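1H-3-hydroxy-4-oxoquinoline 2,4-dioxygenase (Pseudomonas putida, PDB 3IBT) catalyses the cofactor-independent, ring-cleaving dioxygenation of 3-hydroxy-1H-quinolin-4-one to N-formylanthranilate and carbon monoxide, on an alpha/beta-hydrolase fold. Local coordinates at residues G136-F150 / M170-R183. Numbering follows the deposited sequence.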
# COMPACT_ATOMS: atom_id res chain seq x y z
N GLY A 136 -3.16 -13.53 -13.52
CA GLY A 136 -2.21 -13.57 -12.44
C GLY A 136 -1.88 -14.88 -11.73
O GLY A 136 -0.75 -15.04 -11.28
N GLN A 137 -2.83 -15.81 -11.59
CA GLN A 137 -2.57 -16.98 -10.74
C GLN A 137 -2.24 -18.24 -11.52
O GLN A 137 -2.00 -19.31 -10.94
CB GLN A 137 -3.74 -17.28 -9.80
CG GLN A 137 -4.04 -16.18 -8.81
CD GLN A 137 -5.33 -16.43 -8.03
OE1 GLN A 137 -5.48 -17.48 -7.42
NE2 GLN A 137 -6.28 -15.48 -8.08
N HIS A 138 -2.21 -18.09 -12.84
CA HIS A 138 -1.96 -19.16 -13.79
C HIS A 138 -0.55 -19.72 -13.67
O HIS A 138 0.41 -19.06 -14.07
CB HIS A 138 -2.14 -18.58 -15.18
CG HIS A 138 -2.17 -19.61 -16.26
ND1 HIS A 138 -1.04 -20.27 -16.68
CD2 HIS A 138 -3.19 -20.07 -17.01
CE1 HIS A 138 -1.36 -21.11 -17.65
NE2 HIS A 138 -2.66 -21.01 -17.87
N PRO A 139 -0.41 -20.97 -13.15
CA PRO A 139 0.89 -21.57 -12.81
C PRO A 139 1.97 -21.54 -13.90
O PRO A 139 3.21 -21.57 -13.60
CB PRO A 139 0.54 -23.03 -12.47
CG PRO A 139 -0.86 -23.21 -12.87
CD PRO A 139 -1.52 -21.89 -12.85
N THR A 140 1.51 -21.47 -15.16
CA THR A 140 2.43 -21.58 -16.27
C THR A 140 2.62 -20.24 -16.97
O THR A 140 3.61 -20.06 -17.68
CB THR A 140 1.92 -22.60 -17.30
OG1 THR A 140 0.83 -23.38 -16.70
CG2 THR A 140 3.09 -23.58 -17.80
N GLU A 141 1.69 -19.31 -16.77
CA GLU A 141 1.72 -18.04 -17.49
C GLU A 141 1.35 -16.84 -16.63
O GLU A 141 0.82 -15.83 -17.12
CB GLU A 141 0.82 -18.10 -18.72
CG GLU A 141 1.45 -18.80 -19.92
CD GLU A 141 0.98 -18.23 -21.25
OE1 GLU A 141 0.58 -17.02 -21.27
OE2 GLU A 141 1.02 -18.98 -22.27
N TYR A 142 1.67 -16.97 -15.34
CA TYR A 142 1.52 -15.88 -14.40
C TYR A 142 2.18 -14.60 -14.89
O TYR A 142 1.66 -13.53 -14.66
CB TYR A 142 2.01 -16.27 -13.00
CG TYR A 142 3.48 -16.66 -12.88
CD1 TYR A 142 4.47 -15.69 -12.62
CD2 TYR A 142 3.87 -17.99 -12.97
CE1 TYR A 142 5.82 -16.04 -12.50
CE2 TYR A 142 5.23 -18.37 -12.84
CZ TYR A 142 6.20 -17.39 -12.61
OH TYR A 142 7.53 -17.76 -12.49
N VAL A 143 3.31 -14.71 -15.58
CA VAL A 143 3.98 -13.56 -16.20
C VAL A 143 3.09 -12.70 -17.09
O VAL A 143 2.96 -11.50 -16.85
CB VAL A 143 5.22 -14.02 -16.97
CG1 VAL A 143 6.31 -14.39 -15.99
CG2 VAL A 143 4.88 -15.25 -17.86
N ALA A 144 2.44 -13.30 -18.08
CA ALA A 144 1.51 -12.57 -18.94
C ALA A 144 0.43 -11.80 -18.14
O ALA A 144 -0.08 -10.76 -18.58
CB ALA A 144 0.89 -13.51 -19.93
N GLY A 145 0.09 -12.31 -16.96
CA GLY A 145 -0.88 -11.67 -16.06
C GLY A 145 -0.22 -10.58 -15.26
O GLY A 145 -0.80 -9.51 -15.06
N ARG A 146 0.99 -10.86 -14.78
CA ARG A 146 1.84 -9.81 -14.24
C ARG A 146 1.96 -8.69 -15.26
O ARG A 146 1.77 -7.55 -14.93
CB ARG A 146 3.24 -10.33 -13.88
CG ARG A 146 4.37 -9.40 -14.40
CD ARG A 146 5.71 -10.03 -14.36
NE ARG A 146 6.00 -10.45 -12.99
CZ ARG A 146 6.91 -11.35 -12.65
NH1 ARG A 146 7.68 -11.94 -13.58
NH2 ARG A 146 7.07 -11.66 -11.37
N GLN A 147 2.28 -9.04 -16.51
CA GLN A 147 2.64 -8.05 -17.51
C GLN A 147 1.43 -7.19 -17.82
O GLN A 147 1.56 -6.01 -18.07
CB GLN A 147 3.14 -8.70 -18.79
CG GLN A 147 3.79 -7.73 -19.73
CD GLN A 147 5.06 -7.20 -19.15
OE1 GLN A 147 5.97 -7.96 -18.86
NE2 GLN A 147 5.13 -5.89 -18.96
N SER A 148 0.26 -7.81 -17.78
CA SER A 148 -0.96 -7.11 -18.08
C SER A 148 -1.15 -5.83 -17.24
O SER A 148 -1.37 -4.76 -17.80
CB SER A 148 -2.13 -8.02 -17.84
OG SER A 148 -3.30 -7.22 -17.91
N PHE A 149 -1.05 -5.98 -15.92
CA PHE A 149 -0.99 -4.88 -14.96
C PHE A 149 0.07 -3.84 -15.32
O PHE A 149 -0.23 -2.64 -15.40
CB PHE A 149 -0.73 -5.40 -13.54
CG PHE A 149 -1.97 -5.88 -12.82
CD1 PHE A 149 -2.12 -7.23 -12.50
CD2 PHE A 149 -2.98 -4.99 -12.47
CE1 PHE A 149 -3.25 -7.69 -11.85
CE2 PHE A 149 -4.14 -5.45 -11.82
CZ PHE A 149 -4.27 -6.78 -11.51
N PHE A 150 1.31 -4.28 -15.54
CA PHE A 150 2.39 -3.35 -15.86
C PHE A 150 2.02 -2.41 -16.98
O PHE A 150 2.13 -1.21 -16.83
CB PHE A 150 3.66 -4.08 -16.27
CG PHE A 150 4.35 -4.83 -15.15
CD1 PHE A 150 3.95 -4.71 -13.82
CD2 PHE A 150 5.45 -5.64 -15.43
CE1 PHE A 150 4.63 -5.41 -12.80
CE2 PHE A 150 6.13 -6.32 -14.42
CZ PHE A 150 5.71 -6.20 -13.11
N MSE A 170 9.66 -5.22 -9.02
CA MSE A 170 8.49 -6.07 -8.90
C MSE A 170 8.65 -7.40 -9.65
O MSE A 170 8.28 -8.45 -9.12
CB MSE A 170 7.25 -5.33 -9.39
CG MSE A 170 6.94 -4.10 -8.62
SE MSE A 170 5.01 -3.60 -8.89
CE MSE A 170 5.17 -2.75 -10.69
N PRO A 171 9.20 -7.36 -10.88
CA PRO A 171 9.14 -8.62 -11.58
C PRO A 171 10.25 -9.55 -11.05
O PRO A 171 10.26 -10.74 -11.35
CB PRO A 171 9.33 -8.21 -13.05
CG PRO A 171 9.48 -6.70 -13.06
CD PRO A 171 9.89 -6.33 -11.68
N TRP A 172 11.14 -8.99 -10.25
CA TRP A 172 12.25 -9.69 -9.62
C TRP A 172 11.78 -10.72 -8.58
O TRP A 172 12.42 -11.77 -8.43
CB TRP A 172 13.20 -8.66 -8.98
CG TRP A 172 14.21 -9.22 -8.07
CD1 TRP A 172 15.36 -9.85 -8.43
CD2 TRP A 172 14.20 -9.17 -6.63
NE1 TRP A 172 16.06 -10.23 -7.31
CE2 TRP A 172 15.38 -9.83 -6.19
CE3 TRP A 172 13.31 -8.66 -5.68
CZ2 TRP A 172 15.70 -9.99 -4.83
CZ3 TRP A 172 13.63 -8.81 -4.31
CH2 TRP A 172 14.82 -9.48 -3.91
N PHE A 173 10.68 -10.42 -7.88
CA PHE A 173 10.08 -11.35 -6.91
C PHE A 173 9.59 -12.64 -7.59
O PHE A 173 9.38 -12.66 -8.82
CB PHE A 173 8.92 -10.71 -6.14
CG PHE A 173 9.31 -9.59 -5.20
CD1 PHE A 173 9.20 -8.27 -5.60
CD2 PHE A 173 9.73 -9.86 -3.91
CE1 PHE A 173 9.54 -7.24 -4.73
CE2 PHE A 173 10.07 -8.85 -3.04
CZ PHE A 173 9.98 -7.54 -3.44
N HIS A 174 9.40 -13.71 -6.81
CA HIS A 174 9.06 -15.00 -7.40
C HIS A 174 7.61 -15.10 -7.86
O HIS A 174 6.71 -14.49 -7.28
CB HIS A 174 9.37 -16.14 -6.44
CG HIS A 174 10.79 -16.17 -5.97
ND1 HIS A 174 11.16 -16.68 -4.74
CD2 HIS A 174 11.93 -15.73 -6.55
CE1 HIS A 174 12.47 -16.57 -4.60
NE2 HIS A 174 12.96 -16.00 -5.68
N GLY A 175 7.40 -15.92 -8.89
CA GLY A 175 6.05 -16.27 -9.36
C GLY A 175 5.11 -16.71 -8.25
O GLY A 175 3.93 -16.33 -8.25
N GLU A 176 5.63 -17.49 -7.30
CA GLU A 176 4.88 -17.88 -6.10
C GLU A 176 4.42 -16.68 -5.21
O GLU A 176 3.44 -16.76 -4.45
CB GLU A 176 5.66 -18.93 -5.31
CG GLU A 176 5.70 -20.29 -6.00
CD GLU A 176 6.05 -21.42 -4.92
OE1 GLU A 176 6.41 -21.09 -3.68
OE2 GLU A 176 6.09 -22.65 -5.41
N MSE A 177 5.11 -15.56 -5.32
CA MSE A 177 4.61 -14.41 -4.63
C MSE A 177 3.60 -13.68 -5.52
O MSE A 177 2.53 -13.29 -5.06
CB MSE A 177 5.75 -13.51 -4.20
CG MSE A 177 5.33 -12.42 -3.22
SE MSE A 177 4.78 -13.09 -1.45
CE MSE A 177 6.58 -13.84 -0.89
N TRP A 178 3.91 -13.51 -6.80
CA TRP A 178 2.98 -12.85 -7.69
C TRP A 178 1.56 -13.47 -7.55
O TRP A 178 0.51 -12.79 -7.61
CB TRP A 178 3.46 -12.88 -9.16
CG TRP A 178 2.51 -12.09 -10.00
CD1 TRP A 178 1.58 -12.58 -10.86
CD2 TRP A 178 2.32 -10.66 -9.99
NE1 TRP A 178 0.85 -11.55 -11.42
CE2 TRP A 178 1.28 -10.37 -10.89
CE3 TRP A 178 2.94 -9.60 -9.32
CZ2 TRP A 178 0.84 -9.05 -11.14
CZ3 TRP A 178 2.49 -8.30 -9.55
CH2 TRP A 178 1.46 -8.04 -10.46
N GLN A 179 1.56 -14.78 -7.34
CA GLN A 179 0.35 -15.56 -7.29
C GLN A 179 -0.32 -15.41 -5.96
O GLN A 179 -1.51 -15.12 -5.92
CB GLN A 179 0.67 -17.02 -7.57
CG GLN A 179 1.04 -17.28 -9.02
CD GLN A 179 1.64 -18.66 -9.25
OE1 GLN A 179 1.59 -19.53 -8.37
NE2 GLN A 179 2.20 -18.87 -10.44
N ARG A 180 0.42 -15.59 -4.86
CA ARG A 180 -0.18 -15.38 -3.55
C ARG A 180 -0.92 -14.03 -3.54
O ARG A 180 -2.04 -13.92 -3.03
CB ARG A 180 0.87 -15.46 -2.42
CG ARG A 180 0.28 -15.05 -1.05
CD ARG A 180 0.60 -15.96 0.12
NE ARG A 180 2.02 -15.91 0.46
CZ ARG A 180 2.92 -16.79 0.03
NH1 ARG A 180 4.20 -16.64 0.37
NH2 ARG A 180 2.56 -17.80 -0.74
N ALA A 181 -0.29 -13.03 -4.16
CA ALA A 181 -0.77 -11.69 -4.18
C ALA A 181 -2.15 -11.65 -4.81
O ALA A 181 -3.08 -10.99 -4.32
CB ALA A 181 0.19 -10.84 -4.97
N CYS A 182 -2.29 -12.41 -5.88
CA CYS A 182 -3.54 -12.43 -6.60
C CYS A 182 -4.62 -13.17 -5.85
O CYS A 182 -5.74 -12.67 -5.72
CB CYS A 182 -3.34 -12.91 -8.03
SG CYS A 182 -2.26 -11.69 -8.85
N ARG A 183 -4.28 -14.31 -5.27
CA ARG A 183 -5.23 -15.03 -4.46
C ARG A 183 -5.71 -14.10 -3.36
O ARG A 183 -6.90 -14.04 -3.03
CB ARG A 183 -4.57 -16.20 -3.77
CG ARG A 183 -4.14 -17.36 -4.60
CD ARG A 183 -3.95 -18.47 -3.62
NE ARG A 183 -3.66 -17.91 -2.29
CZ ARG A 183 -2.50 -18.08 -1.64
NH1 ARG A 183 -1.49 -18.80 -2.19
NH2 ARG A 183 -2.35 -17.53 -0.43
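The indole of Trp178 lies against helix 142-150 with Arg146 over one face, where CB makes a CH-pi contact 3.8 Å from the centroid of the five-membered ring. Cys182 SG, one helical turn on from the tryptophan, sits over the opposite face, and Phe149 CD1 meets the indole edge at CZ2. Trp178 reaches this place because its CG is anti to the backbone N (chi1 -175°), which swings the broad ring out from its own helix. Gly136, whose O is 3.4 Å from Trp178 CD1, has no side chain, where a CB would run into Cys182 SG.

Arg146 serves with both halves of its side chain. Its aliphatic root covers the tryptophan, while the bend at chi3 carries the guanidinium to Pro171: Pro171 CA and O lie over one face, and Phe173 O is at the edge, 3.6 Å from NH2. These carbonyl oxygens would favour the positive charge, although NH2 meets Pro171 O at a poor angle for a hydrogen bond. The Phe150 ring packs its CE2 3.6 Å from Pro171 CG and its CE1 against the methyl of selenomethionine Met170, an apolar patch of rigid and flexible groups.

At the other end, Gly175 CA lies over one face of the Tyr142 ring, the flat backbone of a glycine suiting a place against a ring. Gln179 NE2 approaches that ring near CD2, its amide plane turned steeply (78°) to it. Gln137 lays CG on Cys182 CB at 3.4 Å, while its NE2 bonds to Glu186 and Leu133 O.

Segments 142-150 and 175-183, crossing at 64° with axes 10.4 Å apart at closest approach, belong to the helical cap inserted after strand 115-119 of the alpha/beta-hydrolase fold; Phe149 meets Trp153 and Trp178 lies near Cys31, both probable substrate-binding residues.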